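Local coordinates for protein sortase B (Listeria monocytogenes serovar 1/2a, PDB 5JCV) that cleaves the C-terminal sorting signal of surface proteins and, through a thioester intermediate, joins them covalently to the bacterial cell wall, at residues Phe81-Leu84 with Arg85-Leu88; Asp134-Asp137 with Tyr138-Lys141. All coordinates share one frame; numbering follows the deposited sequence.

Interaction 1: residues Phe81-Leu84 with Arg85-Leu88; sequences FADL and RKYL
A82 meets R85 through its carbonyl oxygen, which lies 3.2 Å from CG of R85 and close to the rest of the arginine chain as it runs past. R85 sets CG between its own backbone N and carbonyl carbon (chi1 72°) and is extended from there to NE, a shape that carries the guanidinium back alongside the preceding turn. One water then joins it to D83: the water donates to OD1 of D83 at 2.7 Å and accepts from NE of R85 at 2.9 Å, sitting at the guanidinium edge and in its plane. The other carboxylate oxygen of D83, OD2, takes the backbone N-H of E24, so both oxygens have partners, which should restrain the carboxylate's rotation.

D83 and K86 run alongside each other in the same direction, the methylene CE of K86 lying 3.5 Å from CG of D83. The chain bends at chi4 (-84°), leaving NZ of K86 4.6 Å from OD1 of D83, beyond a salt bridge, although the opposite charges probably still attract. Between their backbones N of K86 donates to O of D83 at 3.0 Å, an i to i+3 bond of the 3-10 segment in the connection between strand 67-72 and helix 90-95 of this sortase domain.

L84 continues the pattern, its O accepting from N of Y87 at 3.1 Å with the donor 45° out of the carbonyl plane. The same oxygen lies at the edge of the Y87 ring, in its plane and 3.7 Å from CD2 of Y87. The leucine side chain turns to M177 and I179 on strand 176-182, while Y87 reaches I112 and V115 of strand 107-118, stacks edge-to-face with F92 and hydrogen-bonds through OH to O of H96.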
ATOM      1  N   PHE A  81      16.286  13.863   6.925  1.00 40.09           N
ATOM      2  CA  PHE A  81      16.710  14.484   5.669  1.00 37.77           C
ATOM      3  C   PHE A  81      17.949  15.342   5.782  1.00 39.32           C
ATOM      4  O   PHE A  81      18.290  16.076   4.851  1.00 39.08           O
ATOM      5  CB  PHE A  81      15.582  15.274   5.071  1.00 38.53           C
ATOM      6  CG  PHE A  81      14.676  14.485   4.164  1.00 40.79           C
ATOM      7  CD1 PHE A  81      14.840  13.102   3.948  1.00 42.11           C
ATOM      8  CD2 PHE A  81      13.601  15.127   3.541  1.00 40.92           C
ATOM      9  CE1 PHE A  81      13.995  12.409   3.087  1.00 41.74           C
ATOM     10  CE2 PHE A  81      12.768  14.439   2.683  1.00 39.64           C
ATOM     11  CZ  PHE A  81      12.955  13.072   2.482  1.00 43.17           C
ATOM     12  N   ALA A  82      18.704  15.216   6.860  1.00 41.04           N
ATOM     13  CA  ALA A  82      19.984  15.958   6.888  1.00 40.62           C
ATOM     14  C   ALA A  82      20.856  15.650   5.680  1.00 42.43           C
ATOM     15  O   ALA A  82      21.598  16.536   5.208  1.00 40.30           O
ATOM     16  CB  ALA A  82      20.758  15.706   8.177  1.00 42.27           C
ATOM     17  N   ASP A  83      20.801  14.408   5.156  1.00 41.52           N
ATOM     18  CA  ASP A  83      21.710  14.054   4.051  1.00 41.94           C
ATOM     19  C   ASP A  83      21.344  14.660   2.689  1.00 41.76           C
ATOM     20  O   ASP A  83      22.135  14.563   1.742  1.00 44.87           O
ATOM     21  CB  ASP A  83      21.906  12.534   3.947  1.00 44.43           C
ATOM     22  CG  ASP A  83      22.959  12.007   4.943  1.00 48.44           C
ATOM     23  OD1 ASP A  83      23.690  12.829   5.586  1.00 44.58           O
ATOM     24  OD2 ASP A  83      23.024  10.760   5.098  1.00 46.90           O
ATOM     25  N   LEU A  84      20.200  15.329   2.577  1.00 41.42           N
ATOM     26  CA  LEU A  84      19.835  16.005   1.308  1.00 42.81           C
ATOM     27  C   LEU A  84      20.919  17.018   0.874  1.00 44.60           C
ATOM     28  O   LEU A  84      21.162  17.239  -0.331  1.00 44.56           O
ATOM     29  CB  LEU A  84      18.437  16.705   1.415  1.00 42.92           C
ATOM     30  CG  LEU A  84      17.177  15.825   1.491  1.00 42.27           C
ATOM     31  CD1 LEU A  84      15.869  16.587   1.275  1.00 42.60           C
ATOM     32  CD2 LEU A  84      17.296  14.735   0.461  1.00 45.35           C
ATOM     33  N   ARG A  85      21.588  17.610   1.859  1.00 44.36           N
ATOM     34  CA  ARG A  85      22.641  18.593   1.607  1.00 49.27           C
ATOM     35  C   ARG A  85      23.853  18.002   0.866  1.00 45.58           C
ATOM     36  O   ARG A  85      24.672  18.739   0.295  1.00 45.08           O
ATOM     37  CB  ARG A  85      23.083  19.221   2.934  1.00 51.37           C
ATOM     38  CG  ARG A  85      23.883  18.212   3.766  1.00 62.96           C
ATOM     39  CD  ARG A  85      24.438  18.740   5.082  1.00 70.10           C
ATOM     40  NE  ARG A  85      25.149  17.701   5.810  1.00 73.99           N
ATOM     41  CZ  ARG A  85      25.770  17.887   6.976  1.00 88.33           C
ATOM     42  NH1 ARG A  85      25.805  19.095   7.554  1.00 98.76           N
ATOM     43  NH2 ARG A  85      26.388  16.859   7.556  1.00114.28           N
ATOM     44  N   LYS A  86      24.004  16.680   0.874  1.00 42.42           N
ATOM     45  CA  LYS A  86      25.107  16.081   0.088  1.00 42.14           C
ATOM     46  C   LYS A  86      25.024  16.427  -1.411  1.00 42.97           C
ATOM     47  O   LYS A  86      26.047  16.492  -2.123  1.00 45.99           O
ATOM     48  CB  LYS A  86      25.135  14.571   0.246  1.00 45.10           C
ATOM     49  CG  LYS A  86      25.469  14.048   1.648  1.00 47.47           C
ATOM     50  CD  LYS A  86      25.350  12.523   1.658  1.00 47.19           C
ATOM     51  CE  LYS A  86      25.809  11.903   2.960  1.00 50.21           C
ATOM     52  NZ  LYS A  86      27.291  11.697   2.979  1.00 50.96           N
ATOM     53  N   TYR A  87      23.818  16.667  -1.887  1.00 41.64           N
ATOM     54  CA  TYR A  87      23.621  17.086  -3.246  1.00 46.26           C
ATOM     55  C   TYR A  87      24.183  18.473  -3.609  1.00 47.98           C
ATOM     56  O   TYR A  87      24.166  18.809  -4.774  1.00 49.93           O
ATOM     57  CB  TYR A  87      22.116  16.941  -3.648  1.00 47.22           C
ATOM     58  CG  TYR A  87      21.747  15.505  -3.925  1.00 45.98           C
ATOM     59  CD1 TYR A  87      22.140  14.918  -5.093  1.00 49.68           C
ATOM     60  CD2 TYR A  87      21.032  14.735  -3.017  1.00 49.78           C
ATOM     61  CE1 TYR A  87      21.849  13.593  -5.381  1.00 52.51           C
ATOM     62  CE2 TYR A  87      20.742  13.388  -3.285  1.00 52.72           C
ATOM     63  CZ  TYR A  87      21.167  12.821  -4.483  1.00 55.15           C
ATOM     64  OH  TYR A  87      20.901  11.489  -4.860  1.00 60.82           O
ATOM     65  N   LEU A  88      24.665  19.278  -2.652  1.00 47.28           N
ATOM     66  CA  LEU A  88      25.370  20.531  -2.978  1.00 47.78           C
ATOM     67  C   LEU A  88      26.834  20.287  -3.363  1.00 51.60           C
ATOM     68  O   LEU A  88      27.485  21.170  -3.890  1.00 52.01           O
ATOM     69  CB  LEU A  88      25.380  21.482  -1.773  1.00 49.32           C
ATOM     70  CG  LEU A  88      24.044  22.007  -1.261  1.00 50.21           C
ATOM     71  CD1 LEU A  88      24.248  22.778   0.035  1.00 52.24           C
ATOM     72  CD2 LEU A  88      23.383  22.863  -2.340  1.00 49.74           C
TER
HETATM   73  O   HOH W   1      25.394  14.903   5.226  1.00 42.04           O

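Interaction 2: residues Asp134-Asp137 with Tyr138-Lys141; sequences DFED and YLQK
F135 meets Y138 and L139 of the next turn, both on the same side of its ring plane, and illustrates how i+3 and i+4 neighbours share one side of a helix. Its CG is anti to the backbone N (chi1 -166°), and Y138 adopts the same first torsion. Both side chains thus leave the backbone in the same position, and the rings come out nearly parallel, with planes 13° apart, but slid so far past each other that they barely overlap; CE1 of F135 and CD2 of Y138 approach to 4.0 Å.

L139 takes the other choice, with CG anti to its carbonyl carbon, and this brings the branch point over one face of the F135 ring. CG of L139 stands 4.3 Å from the ring centroid, a CH-pi contact in which only 12° separates it from the ring normal. The methyls splay over the ring on the same side, CD1 of L139 coming 3.9 Å from CE2 of F135 and CD2 lying against CZ.

The chain of E136 bends at chi2 and crosses L139 at about a right angle, bringing OE1 of E136 4.0 Å from CD1 of L139. This carboxylate oxygen is buried by the contact and has no polar partner in the model.

Beneath the side chains, N of Y138 donates to O of D134 at 3.1 Å, and the following three residues repeat the i to i+4 bond, ending with N of K141 on O of D137 at 3.0 Å. F129 meets both aromatic rings edge-to-face, and OH of Y138 hydrogen-bonds to O of Y124 and NE2 of Q180. Such a pattern is that of an amphipathic alpha-helix, here helix 132-145, whose apolar side packs against loop residues and I160 of strand 160-165 in the sortase domain.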
ATOM      1  N   ASP A 134       0.960  25.543 -17.119  1.00109.08           N
ATOM      2  CA  ASP A 134       1.331  26.053 -15.792  1.00105.61           C
ATOM      3  C   ASP A 134       2.492  25.255 -15.193  1.00 95.87           C
ATOM      4  O   ASP A 134       3.367  25.811 -14.559  1.00 82.20           O
ATOM      5  CB  ASP A 134       0.132  26.046 -14.845  1.00110.28           C
ATOM      6  CG  ASP A 134      -0.992  26.952 -15.327  1.00120.50           C
ATOM      7  OD1 ASP A 134      -0.717  27.939 -16.045  1.00118.36           O
ATOM      8  OD2 ASP A 134      -2.159  26.664 -14.999  1.00133.87           O
ATOM      9  N   PHE A 135       2.499  23.950 -15.436  1.00 89.63           N
ATOM     10  CA  PHE A 135       3.574  23.107 -14.984  1.00 82.42           C
ATOM     11  C   PHE A 135       4.887  23.341 -15.737  1.00 85.04           C
ATOM     12  O   PHE A 135       5.971  23.106 -15.190  1.00 78.10           O
ATOM     13  CB  PHE A 135       3.152  21.662 -15.088  1.00 75.38           C
ATOM     14  CG  PHE A 135       4.048  20.730 -14.355  1.00 77.70           C
ATOM     15  CD1 PHE A 135       4.318  20.936 -13.000  1.00 75.40           C
ATOM     16  CD2 PHE A 135       4.642  19.645 -15.009  1.00 75.28           C
ATOM     17  CE1 PHE A 135       5.149  20.086 -12.323  1.00 73.19           C
ATOM     18  CE2 PHE A 135       5.473  18.784 -14.330  1.00 74.30           C
ATOM     19  CZ  PHE A 135       5.720  18.999 -12.980  1.00 73.78           C
ATOM     20  N   GLU A 136       4.798  23.812 -16.979  1.00 84.96           N
ATOM     21  CA  GLU A 136       6.002  24.142 -17.738  1.00 88.51           C
ATOM     22  C   GLU A 136       6.623  25.459 -17.265  1.00 83.78           C
ATOM     23  O   GLU A 136       7.854  25.602 -17.313  1.00 82.74           O
ATOM     24  CB  GLU A 136       5.713  24.140 -19.257  1.00 97.93           C
ATOM     25  CG  GLU A 136       6.819  24.686 -20.177  1.00104.60           C
ATOM     26  CD  GLU A 136       8.178  23.973 -20.095  1.00108.28           C
ATOM     27  OE1 GLU A 136       8.314  22.872 -19.499  1.00107.93           O
ATOM     28  OE2 GLU A 136       9.139  24.537 -20.663  1.00110.84           O
ATOM     29  N   ASP A 137       5.785  26.398 -16.807  1.00 82.91           N
ATOM     30  CA  ASP A 137       6.254  27.644 -16.169  1.00 81.79           C
ATOM     31  C   ASP A 137       6.957  27.301 -14.842  1.00 80.72           C
ATOM     32  O   ASP A 137       8.022  27.848 -14.533  1.00 84.06           O
ATOM     33  CB  ASP A 137       5.100  28.621 -15.843  1.00 84.18           C
ATOM     34  CG  ASP A 137       4.161  28.884 -17.022  1.00 88.50           C
ATOM     35  OD1 ASP A 137       4.564  28.778 -18.196  1.00 88.00           O
ATOM     36  OD2 ASP A 137       2.988  29.214 -16.761  1.00 90.86           O
ATOM     37  N   TYR A 138       6.330  26.414 -14.063  1.00 72.94           N
ATOM     38  CA  TYR A 138       6.909  25.884 -12.829  1.00 70.28           C
ATOM     39  C   TYR A 138       8.300  25.278 -13.075  1.00 69.13           C
ATOM     40  O   TYR A 138       9.266  25.601 -12.374  1.00 71.03           O
ATOM     41  CB  TYR A 138       5.951  24.878 -12.182  1.00 65.82           C
ATOM     42  CG  TYR A 138       6.472  24.228 -10.930  1.00 64.47           C
ATOM     43  CD1 TYR A 138       6.129  24.690  -9.673  1.00 62.03           C
ATOM     44  CD2 TYR A 138       7.302  23.137 -11.006  1.00 64.19           C
ATOM     45  CE1 TYR A 138       6.618  24.083  -8.529  1.00 63.22           C
ATOM     46  CE2 TYR A 138       7.785  22.518  -9.880  1.00 59.63           C
ATOM     47  CZ  TYR A 138       7.467  22.990  -8.640  1.00 62.76           C
ATOM     48  OH  TYR A 138       7.999  22.334  -7.536  1.00 54.79           O
ATOM     49  N   LEU A 139       8.419  24.449 -14.096  1.00 69.54           N
ATOM     50  CA  LEU A 139       9.679  23.756 -14.355  1.00 71.08           C
ATOM     51  C   LEU A 139      10.775  24.704 -14.769  1.00 73.54           C
ATOM     52  O   LEU A 139      11.926  24.532 -14.379  1.00 77.58           O
ATOM     53  CB  LEU A 139       9.503  22.687 -15.416  1.00 69.64           C
ATOM     54  CG  LEU A 139       8.627  21.518 -14.980  1.00 67.70           C
ATOM     55  CD1 LEU A 139       8.349  20.600 -16.165  1.00 69.46           C
ATOM     56  CD2 LEU A 139       9.259  20.758 -13.823  1.00 66.47           C
ATOM     57  N   GLN A 140      10.412  25.689 -15.568  1.00 78.19           N
ATOM     58  CA  GLN A 140      11.316  26.758 -15.940  1.00 85.79           C
ATOM     59  C   GLN A 140      11.841  27.474 -14.685  1.00 79.99           C
ATOM     60  O   GLN A 140      13.040  27.682 -14.544  1.00 76.85           O
ATOM     61  CB  GLN A 140      10.581  27.720 -16.885  1.00 97.19           C
ATOM     62  CG  GLN A 140      11.177  29.116 -17.031  1.00109.27           C
ATOM     63  CD  GLN A 140      12.521  29.120 -17.739  1.00118.02           C
ATOM     64  OE1 GLN A 140      12.949  28.108 -18.307  1.00123.62           O
ATOM     65  NE2 GLN A 140      13.193  30.269 -17.716  1.00121.04           N
ATOM     66  N   LYS A 141      10.951  27.836 -13.766  1.00 80.85           N
ATOM     67  CA  LYS A 141      11.377  28.554 -12.572  1.00 77.32           C
ATOM     68  C   LYS A 141      12.341  27.712 -11.727  1.00 73.98           C
ATOM     69  O   LYS A 141      13.401  28.212 -11.345  1.00 72.16           O
ATOM     70  CB  LYS A 141      10.183  29.030 -11.729  1.00 84.71           C
ATOM     71  CG  LYS A 141       9.339  30.099 -12.421  1.00 93.61           C
ATOM     72  CD  LYS A 141       8.727  31.123 -11.469  1.00 93.82           C
ATOM     73  CE  LYS A 141       7.803  32.088 -12.219  1.00 99.77           C
ATOM     74  NZ  LYS A 141       7.228  33.189 -11.367  1.00100.04           N
TER

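How the interactions relate
Interaction 1 comes first along the chain and closes before interaction 2 opens; both lie within the sortase domain. Their centres are 24 Å apart and the nearest atoms about 13 Å, without touching, so each is a separate piece of helical packing. The 3-10 segment of interaction 1 lies between strand 67-72 and helix 90-95, whereas 134-141 belongs to helix 132-145, between strands 107-118 and 160-165. Strand 176-182 is common to both surroundings: M177 and I179 meet interaction 1, Q180 interaction 2. L84 and Y87 rest on strands of the mixed sheet, while the more peripheral interaction 2 meets it mainly through F135 and Y138 at I160, with Y138 also bonded to Q180.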